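Local coordinates for aminopeptidase N family protein (Idiomarina loihiensis L2TR, PDB 4FGM) that is probably a zinc-dependent aminopeptidase of the M61 family, expected to remove residues from the N termini of peptides, at residues A[119-130]-A[152-163]; A[135-143]-A[166-175]. All coordinates share one frame; numbering follows the deposited sequence.

Contact 1: residues A[119-130]-A[152-163]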
loop_
_atom_site.group_PDB
_atom_site.type_symbol
_atom_site.label_atom_id
_atom_site.label_comp_id
_atom_site.label_asym_id
_atom_site.label_seq_id
_atom_site.Cartn_x
_atom_site.Cartn_y
_atom_site.Cartn_z
ATOM N N THR A 119 11.119 -16.592 -21.064
ATOM C CA THR A 119 10.775 -15.983 -19.794
ATOM C C THR A 119 10.708 -16.940 -18.590
ATOM O O THR A 119 10.760 -16.493 -17.440
ATOM C CB THR A 119 9.444 -15.203 -19.970
ATOM O OG1 THR A 119 9.653 -13.824 -19.619
ATOM C CG2 THR A 119 8.320 -15.829 -19.155
ATOM N N ASP A 120 10.605 -18.245 -18.845
ATOM C CA ASP A 120 10.552 -19.221 -17.751
ATOM C C ASP A 120 11.941 -19.718 -17.358
ATOM O O ASP A 120 12.092 -20.482 -16.402
ATOM C CB ASP A 120 9.671 -20.421 -18.119
ATOM C CG ASP A 120 8.194 -20.066 -18.183
ATOM O OD1 ASP A 120 7.783 -19.094 -17.508
ATOM O OD2 ASP A 120 7.442 -20.765 -18.893
ATOM N N LEU A 121 12.954 -19.279 -18.096
ATOM C CA LEU A 121 14.324 -19.677 -17.811
ATOM C C LEU A 121 14.931 -18.801 -16.715
ATOM O O LEU A 121 14.478 -17.675 -16.474
ATOM C CB LEU A 121 15.175 -19.570 -19.077
ATOM C CG LEU A 121 14.682 -20.401 -20.266
ATOM C CD1 LEU A 121 15.554 -20.125 -21.490
ATOM C CD2 LEU A 121 14.699 -21.879 -19.893
ATOM N N PRO A 122 15.967 -19.315 -16.033
ATOM C CA PRO A 122 16.647 -18.591 -14.960
ATOM C C PRO A 122 17.219 -17.260 -15.432
ATOM O O PRO A 122 17.620 -17.114 -16.593
ATOM C CB PRO A 122 17.742 -19.562 -14.530
ATOM C CG PRO A 122 17.118 -20.894 -14.785
ATOM C CD PRO A 122 16.478 -20.693 -16.133
ATOM N N CYS A 123 17.251 -16.293 -14.519
ATOM C CA CYS A 123 17.785 -14.973 -14.814
ATOM C C CYS A 123 18.918 -14.642 -13.863
ATOM O O CYS A 123 18.765 -14.717 -12.647
ATOM C CB CYS A 123 16.693 -13.913 -14.684
ATOM S SG CYS A 123 15.400 -14.015 -15.939
ATOM N N GLU A 124 20.067 -14.298 -14.423
ATOM C CA GLU A 124 21.209 -13.932 -13.608
ATOM C C GLU A 124 21.336 -12.424 -13.674
ATOM O O GLU A 124 21.094 -11.816 -14.718
ATOM C CB GLU A 124 22.475 -14.609 -14.127
ATOM C CG GLU A 124 22.796 -15.893 -13.395
ATOM C CD GLU A 124 23.967 -16.654 -13.996
ATOM O OE1 GLU A 124 24.923 -16.009 -14.479
ATOM O OE2 GLU A 124 23.928 -17.903 -13.967
ATOM N N LEU A 125 21.694 -11.817 -12.553
ATOM C CA LEU A 125 21.833 -10.373 -12.502
ATOM C C LEU A 125 23.172 -10.014 -11.880
ATOM O O LEU A 125 23.474 -10.409 -10.759
ATOM C CB LEU A 125 20.671 -9.760 -11.697
ATOM C CG LEU A 125 20.505 -8.235 -11.675
ATOM C CD1 LEU A 125 19.091 -7.875 -11.255
ATOM C CD2 LEU A 125 21.503 -7.622 -10.723
ATOM N N HIS A 126 23.974 -9.268 -12.624
ATOM C CA HIS A 126 25.283 -8.851 -12.152
ATOM C C HIS A 126 25.220 -7.354 -11.855
ATOM O O HIS A 126 25.149 -6.544 -12.779
ATOM C CB HIS A 126 26.327 -9.134 -13.235
ATOM C CG HIS A 126 26.174 -10.478 -13.884
ATOM N ND1 HIS A 126 26.666 -11.640 -13.326
ATOM C CD2 HIS A 126 25.546 -10.849 -15.027
ATOM C CE1 HIS A 126 26.349 -12.666 -14.096
ATOM N NE2 HIS A 126 25.669 -12.213 -15.135
ATOM N N LEU A 127 25.229 -6.995 -10.573
ATOM C CA LEU A 127 25.178 -5.592 -10.164
ATOM C C LEU A 127 26.590 -5.055 -9.961
ATOM O O LEU A 127 27.283 -5.453 -9.022
ATOM C CB LEU A 127 24.399 -5.434 -8.854
ATOM C CG LEU A 127 23.436 -4.253 -8.675
ATOM C CD1 LEU A 127 23.493 -3.810 -7.231
ATOM C CD2 LEU A 127 23.789 -3.104 -9.576
ATOM N N HIS A 128 27.000 -4.138 -10.833
ATOM C CA HIS A 128 28.327 -3.534 -10.768
ATOM C C HIS A 128 28.279 -2.251 -9.943
ATOM O O HIS A 128 27.305 -1.491 -10.007
ATOM C CB HIS A 128 28.827 -3.229 -12.187
ATOM C CG HIS A 128 28.878 -4.436 -13.073
ATOM N ND1 HIS A 128 29.952 -5.301 -13.094
ATOM C CD2 HIS A 128 27.957 -4.964 -13.914
ATOM C CE1 HIS A 128 29.689 -6.309 -13.905
ATOM N NE2 HIS A 128 28.484 -6.130 -14.416
ATOM N N ALA A 129 29.330 -2.016 -9.160
ATOM C CA ALA A 129 29.405 -0.819 -8.327
ATOM C C ALA A 129 29.421 0.429 -9.191
ATOM O O ALA A 129 29.960 0.433 -10.296
ATOM C CB ALA A 129 30.661 -0.850 -7.459
ATOM N N PRO A 130 28.798 1.506 -8.711
ATOM C CA PRO A 130 28.822 2.715 -9.530
ATOM C C PRO A 130 30.201 3.359 -9.360
ATOM O O PRO A 130 30.655 3.589 -8.239
ATOM C CB PRO A 130 27.692 3.552 -8.937
ATOM C CG PRO A 130 27.676 3.135 -7.509
ATOM C CD PRO A 130 27.870 1.645 -7.574
ATOM N N TRP A 152 28.596 -5.552 -3.858
ATOM C CA TRP A 152 28.401 -5.886 -5.263
ATOM C C TRP A 152 28.531 -7.385 -5.543
ATOM O O TRP A 152 29.107 -8.124 -4.746
ATOM C CB TRP A 152 29.392 -5.068 -6.091
ATOM C CG TRP A 152 29.383 -3.648 -5.624
ATOM C CD1 TRP A 152 30.339 -3.024 -4.871
ATOM C CD2 TRP A 152 28.283 -2.730 -5.715
ATOM N NE1 TRP A 152 29.895 -1.781 -4.478
ATOM C CE2 TRP A 152 28.638 -1.578 -4.980
ATOM C CE3 TRP A 152 27.032 -2.776 -6.343
ATOM C CZ2 TRP A 152 27.778 -0.477 -4.850
ATOM C CZ3 TRP A 152 26.178 -1.682 -6.217
ATOM C CH2 TRP A 152 26.558 -0.547 -5.474
ATOM N N GLY A 153 27.972 -7.835 -6.664
ATOM C CA GLY A 153 28.053 -9.247 -6.996
ATOM C C GLY A 153 27.032 -9.773 -7.992
ATOM O O GLY A 153 26.386 -9.014 -8.709
ATOM N N CYS A 154 26.890 -11.093 -8.022
ATOM C CA CYS A 154 25.977 -11.765 -8.936
ATOM C C CYS A 154 24.821 -12.425 -8.205
ATOM O O CYS A 154 24.999 -13.019 -7.142
ATOM C CB CYS A 154 26.741 -12.812 -9.745
ATOM S SG CYS A 154 27.992 -12.111 -10.844
ATOM N N PHE A 155 23.634 -12.320 -8.790
ATOM C CA PHE A 155 22.442 -12.886 -8.191
ATOM C C PHE A 155 21.713 -13.746 -9.211
ATOM O O PHE A 155 21.861 -13.547 -10.419
ATOM C CB PHE A 155 21.518 -11.759 -7.694
ATOM C CG PHE A 155 22.191 -10.795 -6.746
ATOM C CD1 PHE A 155 22.991 -9.764 -7.230
ATOM C CD2 PHE A 155 22.039 -10.935 -5.369
ATOM C CE1 PHE A 155 23.641 -8.894 -6.357
ATOM C CE2 PHE A 155 22.680 -10.077 -4.488
ATOM C CZ PHE A 155 23.481 -9.044 -4.981
ATOM N N ARG A 156 20.926 -14.701 -8.722
ATOM C CA ARG A 156 20.179 -15.595 -9.599
ATOM C C ARG A 156 18.711 -15.747 -9.192
ATOM O O ARG A 156 18.395 -15.909 -8.011
ATOM C CB ARG A 156 20.836 -16.981 -9.620
ATOM C CG ARG A 156 20.137 -17.996 -10.510
ATOM C CD ARG A 156 20.842 -19.348 -10.475
ATOM N NE ARG A 156 20.130 -20.366 -11.250
ATOM C CZ ARG A 156 18.926 -20.843 -10.941
ATOM N NH1 ARG A 156 18.280 -20.404 -9.868
ATOM N NH2 ARG A 156 18.358 -21.758 -11.713
ATOM N N ALA A 157 17.826 -15.689 -10.180
ATOM C CA ALA A 157 16.396 -15.862 -9.951
ATOM C C ALA A 157 15.961 -17.059 -10.799
ATOM O O ALA A 157 16.484 -17.269 -11.891
ATOM C CB ALA A 157 15.634 -14.611 -10.369
ATOM N N ASP A 158 15.005 -17.842 -10.310
ATOM C CA ASP A 158 14.562 -19.008 -11.062
ATOM C C ASP A 158 13.934 -18.686 -12.413
ATOM O O ASP A 158 13.958 -19.510 -13.323
ATOM C CB ASP A 158 13.590 -19.841 -10.222
ATOM C CG ASP A 158 14.248 -20.435 -8.987
ATOM O OD1 ASP A 158 15.487 -20.591 -8.989
ATOM O OD2 ASP A 158 13.526 -20.759 -8.020
ATOM N N ASN A 159 13.386 -17.486 -12.552
ATOM C CA ASN A 159 12.743 -17.077 -13.803
ATOM C C ASN A 159 12.431 -15.576 -13.797
ATOM O O ASN A 159 12.579 -14.905 -12.771
ATOM C CB ASN A 159 11.451 -17.869 -14.004
ATOM C CG ASN A 159 10.574 -17.854 -12.774
ATOM O OD1 ASN A 159 10.249 -16.788 -12.246
ATOM N ND2 ASN A 159 10.189 -19.037 -12.305
ATOM N N TYR A 160 11.991 -15.052 -14.936
ATOM C CA TYR A 160 11.694 -13.633 -15.031
ATOM C C TYR A 160 10.732 -13.158 -13.942
ATOM O O TYR A 160 10.922 -12.086 -13.365
ATOM C CB TYR A 160 11.115 -13.289 -16.400
ATOM C CG TYR A 160 10.997 -11.800 -16.621
ATOM C CD1 TYR A 160 12.136 -11.013 -16.816
ATOM C CD2 TYR A 160 9.758 -11.166 -16.596
ATOM C CE1 TYR A 160 12.043 -9.630 -16.979
ATOM C CE2 TYR A 160 9.653 -9.782 -16.755
ATOM C CZ TYR A 160 10.801 -9.023 -16.945
ATOM O OH TYR A 160 10.717 -7.659 -17.072
ATOM N N ASP A 161 9.706 -13.957 -13.662
ATOM C CA ASP A 161 8.716 -13.610 -12.650
ATOM C C ASP A 161 9.367 -13.387 -11.295
ATOM O O ASP A 161 8.982 -12.486 -10.547
ATOM C CB ASP A 161 7.670 -14.713 -12.518
ATOM C CG ASP A 161 6.613 -14.381 -11.486
ATOM O OD1 ASP A 161 5.758 -13.513 -11.761
ATOM O OD2 ASP A 161 6.649 -14.977 -10.391
ATOM N N ALA A 162 10.349 -14.219 -10.976
ATOM C CA ALA A 162 11.045 -14.092 -9.705
ATOM C C ALA A 162 11.956 -12.872 -9.767
ATOM O O ALA A 162 12.031 -12.092 -8.818
ATOM C CB ALA A 162 11.856 -15.345 -9.421
ATOM N N LEU A 163 12.631 -12.701 -10.897
ATOM C CA LEU A 163 13.538 -11.578 -11.082
ATOM C C LEU A 163 12.894 -10.234 -10.752
ATOM O O LEU A 163 13.473 -9.409 -10.041
ATOM C CB LEU A 163 14.034 -11.532 -12.528
ATOM C CG LEU A 163 14.913 -10.328 -12.890
ATOM C CD1 LEU A 163 16.285 -10.486 -12.243
ATOM C CD2 LEU A 163 15.058 -10.234 -14.403
HETATM O O HOH W 1 8.582 -16.150 -15.500
HETATM O O HOH W 2 10.495 -21.505 -14.404
HETATM O O HOH W 3 21.790 -19.901 -13.625
#
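Arg156 rises from the sheet face it shares with Glu124 and lays its head group beside Pro122. CB of Arg156 lies 4.4 Å from CG of Glu124, its neighbour in the non-hydrogen-bonded pair across the ladder. With CG anti to the backbone N (chi1 -180°) and the next two torsions also extended, CG passes the carbonyl O of Cys123 and the chain runs straight to the head group. There NE gives its hydrogen to a water that in turn donates to Glu124 OE2, so the two opposite charges are linked through solvent. NH1 forms a salt bridge to Asp158 OD1 at 2.9 Å, nearly in the guanidinium plane. Pro122 CB lies over one guanidinium face, and Arg156 NH2 is 3.4 Å from Pro122 CG. The salt bridge, the water and the proline together restrict the rotation of the guanidinium.

Beneath it, strands 123-127 and 153-157 pair antiparallel; Cys123 and Ala157 exchange bonds both ways, as do Leu125 and Phe155, while Leu127 N binds Gly153 O at 3.0 Å and the return bond is weak. Cys123, Leu125, Leu127, Phe155 and Ala157 share the buried face. Leu163, on the short helix 160-163, brings CD2 to 4.0 Å from Cys123 CB and CD1 to 4.0 Å from Leu125 CD1. At the far end the Trp152 indole lies with one face against Ala129, and Leu127 CD1 meets its edge 3.6 Å from CZ3. At the other end Tyr160 N donates to Thr119 O, and Asn159 caps the helix by accepting from Ala162 N. Strand 2-10 bonds to the other edge of strand 123-127. This is an antiparallel beta ladder running into an N-capped helical turn, within the beta-rich N-terminal region of an M61 peptidase.

Contact 2: residues A[135-143]-A[166-175]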
loop_
_atom_site.group_PDB
_atom_site.type_symbol
_atom_site.label_atom_id
_atom_site.label_comp_id
_atom_site.label_asym_id
_atom_site.label_seq_id
_atom_site.Cartn_x
_atom_site.Cartn_y
_atom_site.Cartn_z
ATOM N N LEU A 135 31.903 2.762 -2.580
ATOM C CA LEU A 135 31.736 2.339 -1.183
ATOM C C LEU A 135 30.292 2.017 -0.775
ATOM O O LEU A 135 30.050 1.535 0.334
ATOM C CB LEU A 135 32.305 3.387 -0.215
ATOM C CG LEU A 135 33.826 3.452 0.005
ATOM C CD1 LEU A 135 34.390 2.036 0.043
ATOM C CD2 LEU A 135 34.495 4.244 -1.098
ATOM N N TRP A 136 29.337 2.277 -1.665
ATOM C CA TRP A 136 27.931 1.996 -1.384
ATOM C C TRP A 136 27.665 0.535 -1.045
ATOM O O TRP A 136 28.380 -0.359 -1.498
ATOM C CB TRP A 136 27.068 2.376 -2.581
ATOM C CG TRP A 136 26.645 3.811 -2.608
ATOM C CD1 TRP A 136 27.030 4.798 -1.748
ATOM C CD2 TRP A 136 25.757 4.422 -3.552
ATOM N NE1 TRP A 136 26.438 5.985 -2.097
ATOM C CE2 TRP A 136 25.647 5.784 -3.197
ATOM C CE3 TRP A 136 25.035 3.948 -4.657
ATOM C CZ2 TRP A 136 24.854 6.685 -3.915
ATOM C CZ3 TRP A 136 24.240 4.845 -5.373
ATOM C CH2 TRP A 136 24.155 6.200 -4.991
ATOM N N LYS A 137 26.629 0.299 -0.245
ATOM C CA LYS A 137 26.245 -1.057 0.129
ATOM C C LYS A 137 25.050 -1.498 -0.697
ATOM O O LYS A 137 24.375 -0.676 -1.327
ATOM C CB LYS A 137 25.901 -1.144 1.611
ATOM C CG LYS A 137 27.076 -0.898 2.539
ATOM C CD LYS A 137 26.690 -1.212 3.974
ATOM C CE LYS A 137 27.543 -0.427 4.956
ATOM N NZ LYS A 137 28.999 -0.581 4.671
ATOM N N VAL A 138 24.791 -2.800 -0.679
ATOM C CA VAL A 138 23.700 -3.391 -1.437
ATOM C C VAL A 138 22.812 -4.224 -0.527
ATOM O O VAL A 138 23.299 -4.904 0.379
ATOM C CB VAL A 138 24.257 -4.311 -2.559
ATOM C CG1 VAL A 138 23.126 -5.041 -3.263
ATOM C CG2 VAL A 138 25.052 -3.491 -3.541
ATOM N N ALA A 139 21.507 -4.170 -0.775
ATOM C CA ALA A 139 20.545 -4.935 0.006
ATOM C C ALA A 139 19.440 -5.404 -0.932
ATOM O O ALA A 139 18.942 -4.639 -1.764
ATOM C CB ALA A 139 19.963 -4.072 1.132
ATOM N N THR A 140 19.071 -6.671 -0.801
ATOM C CA THR A 140 18.037 -7.266 -1.632
ATOM C C THR A 140 17.768 -8.685 -1.157
ATOM O O THR A 140 18.574 -9.276 -0.439
ATOM C CB THR A 140 18.470 -7.346 -3.106
ATOM O OG1 THR A 140 17.439 -7.986 -3.868
ATOM C CG2 THR A 140 19.767 -8.162 -3.244
ATOM N N GLY A 141 16.634 -9.233 -1.563
ATOM C CA GLY A 141 16.311 -10.589 -1.175
ATOM C C GLY A 141 16.640 -11.565 -2.289
ATOM O O GLY A 141 16.473 -12.775 -2.133
HETATM N N MSE A 142 17.099 -11.051 -3.426
HETATM C CA MSE A 142 17.438 -11.934 -4.540
HETATM C C MSE A 142 18.615 -12.827 -4.148
HETATM O O MSE A 142 19.632 -12.339 -3.665
HETATM C CB MSE A 142 17.803 -11.127 -5.777
HETATM C CG MSE A 142 17.773 -11.940 -7.061
HETATM SE SE MSE A 142 18.132 -10.871 -8.644
HETATM C CE MSE A 142 16.441 -9.920 -8.764
ATOM N N PRO A 143 18.481 -14.151 -4.340
ATOM C CA PRO A 143 19.541 -15.117 -4.001
ATOM C C PRO A 143 20.899 -14.667 -4.526
ATOM O O PRO A 143 21.055 -14.381 -5.719
ATOM C CB PRO A 143 19.063 -16.406 -4.664
ATOM C CG PRO A 143 17.552 -16.276 -4.579
ATOM C CD PRO A 143 17.330 -14.828 -4.974
ATOM N N TYR A 166 12.258 -8.937 -6.823
ATOM C CA TYR A 166 13.331 -8.675 -5.871
ATOM C C TYR A 166 13.815 -7.247 -6.072
ATOM O O TYR A 166 14.615 -6.985 -6.962
ATOM C CB TYR A 166 14.529 -9.627 -6.074
ATOM C CG TYR A 166 14.249 -11.090 -5.836
ATOM C CD1 TYR A 166 14.292 -12.002 -6.886
ATOM C CD2 TYR A 166 13.957 -11.565 -4.557
ATOM C CE1 TYR A 166 14.050 -13.358 -6.674
ATOM C CE2 TYR A 166 13.715 -12.915 -4.325
ATOM C CZ TYR A 166 13.763 -13.812 -5.390
ATOM O OH TYR A 166 13.529 -15.156 -5.173
ATOM N N PRO A 167 13.308 -6.296 -5.276
ATOM C CA PRO A 167 13.789 -4.921 -5.472
ATOM C C PRO A 167 15.194 -4.785 -4.898
ATOM O O PRO A 167 15.616 -5.615 -4.100
ATOM C CB PRO A 167 12.760 -4.078 -4.716
ATOM C CG PRO A 167 12.262 -5.025 -3.633
ATOM C CD PRO A 167 12.117 -6.324 -4.404
ATOM N N PHE A 168 15.915 -3.751 -5.320
ATOM C CA PHE A 168 17.278 -3.500 -4.847
ATOM C C PHE A 168 17.389 -2.093 -4.258
ATOM O O PHE A 168 16.799 -1.138 -4.775
ATOM C CB PHE A 168 18.302 -3.613 -5.995
ATOM C CG PHE A 168 18.729 -5.019 -6.321
ATOM C CD1 PHE A 168 17.855 -5.907 -6.945
ATOM C CD2 PHE A 168 20.021 -5.451 -6.021
ATOM C CE1 PHE A 168 18.263 -7.203 -7.283
ATOM C CE2 PHE A 168 20.441 -6.744 -6.351
ATOM C CZ PHE A 168 19.560 -7.623 -6.978
ATOM N N LEU A 169 18.158 -1.973 -3.182
ATOM C CA LEU A 169 18.392 -0.694 -2.522
ATOM C C LEU A 169 19.903 -0.563 -2.315
ATOM O O LEU A 169 20.543 -1.451 -1.746
ATOM C CB LEU A 169 17.667 -0.645 -1.169
ATOM C CG LEU A 169 17.863 0.619 -0.323
ATOM C CD1 LEU A 169 17.488 1.846 -1.147
ATOM C CD2 LEU A 169 17.005 0.544 0.941
ATOM N N ILE A 170 20.475 0.535 -2.793
ATOM C CA ILE A 170 21.902 0.752 -2.647
ATOM C C ILE A 170 22.203 2.132 -2.068
ATOM O O ILE A 170 21.423 3.060 -2.231
ATOM C CB ILE A 170 22.629 0.590 -4.010
ATOM C CG1 ILE A 170 22.042 1.544 -5.049
ATOM C CG2 ILE A 170 22.482 -0.838 -4.504
ATOM C CD1 ILE A 170 22.700 1.439 -6.421
ATOM N N GLY A 171 23.336 2.261 -1.385
ATOM C CA GLY A 171 23.698 3.542 -0.809
ATOM C C GLY A 171 24.439 3.377 0.499
ATOM O O GLY A 171 25.002 2.318 0.769
ATOM N N ASP A 172 24.447 4.429 1.308
ATOM C CA ASP A 172 25.111 4.401 2.609
ATOM C C ASP A 172 24.080 3.805 3.566
ATOM O O ASP A 172 23.480 4.501 4.374
ATOM C CB ASP A 172 25.499 5.834 3.006
ATOM C CG ASP A 172 26.176 5.907 4.362
ATOM O OD1 ASP A 172 26.698 4.873 4.838
ATOM O OD2 ASP A 172 26.196 7.009 4.949
ATOM N N LEU A 173 23.895 2.498 3.459
ATOM C CA LEU A 173 22.889 1.770 4.228
ATOM C C LEU A 173 23.148 1.431 5.690
ATOM O O LEU A 173 24.259 1.068 6.082
ATOM C CB LEU A 173 22.554 0.464 3.499
ATOM C CG LEU A 173 22.416 0.567 1.981
ATOM C CD1 LEU A 173 22.045 -0.799 1.386
ATOM C CD2 LEU A 173 21.349 1.623 1.653
ATOM N N THR A 174 22.091 1.540 6.486
ATOM C CA THR A 174 22.150 1.178 7.889
ATOM C C THR A 174 21.474 -0.189 7.866
ATOM O O THR A 174 20.357 -0.316 7.361
ATOM C CB THR A 174 21.334 2.146 8.788
ATOM O OG1 THR A 174 21.904 3.459 8.721
ATOM C CG2 THR A 174 21.355 1.677 10.240
ATOM N N ILE A 175 22.149 -1.211 8.383
ATOM C CA ILE A 175 21.590 -2.559 8.373
ATOM C C ILE A 175 21.627 -3.197 9.755
ATOM O O ILE A 175 22.688 -3.341 10.356
ATOM C CB ILE A 175 22.366 -3.471 7.392
ATOM C CG1 ILE A 175 22.439 -2.818 6.008
ATOM C CG2 ILE A 175 21.692 -4.833 7.296
ATOM C CD1 ILE A 175 23.313 -3.577 5.014
HETATM O O HOH W 4 14.571 -7.749 -2.813
#
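Phe168 turns one face to Thr140, whose CB stands 3.8 Å from the ring centroid in a CH-pi contact and whose OG1 also lies over the ring. At the rim, in the ring plane, sits the selenium of selenomethionine Met142, 3.9 Å from CE1 of Phe168, with Val138 CG1 at the edge as well. The Tyr166 ring carries Met142 and Pro143 on one face: Met142 CA is 3.6 Å from its centroid, and Pro143 CD lies over the phenol end. Trp136 covers Gly171, whose CA sits 3.5 Å from the centroid of the five-membered ring, while Ile170 CD1 touches the six-membered ring at CE3.

Thr140 OG1 lies anti to the backbone N (chi1 178°), which carries it toward the carbonyl of Pro167, just before strand 168-171. It donates to Pro167 O at 3.0 Å, from above the carbonyl plane, and accepts from Met142 N in a nearly straight bond (176°), an ST turn. A water bridges Gly141 N and Pro167 O, giving that carbonyl a second donor. Along the ladder Lys137 pairs with Gly171 and Ala139 with Leu169, each through two backbone bonds, and Leu173 CD1 folds back to 3.9 Å from Ala139 CB. Together these form an antiparallel beta ladder leading into an ST turn, in the N-terminal region of the M61 peptidase fold.

Overall arrangement
After strands 2-10 and 103-106 come strands 123-127 and 137-140, whose antiparallel partners in these contacts both lie later in the chain. Strand 153-157 returns to close contact 1, and strand 168-171 follows to close contact 2, so the two loops cross rather than nest. The crossing brings the contacts together: Arg156 N probably bonds to Pro143 O, Leu163 O packs on Met142 CE, and the rings of Phe155 and Phe168 meet edge-to-face. Contact 1 is extended by strand 2-10, contact 2 by strand 103-106. The end of contact 2 begins strand 174-180, an outer strand of the five-stranded sheet, and Ala139, Leu169 and Leu173 pack on strands of that sheet, joining the N-terminal region to it.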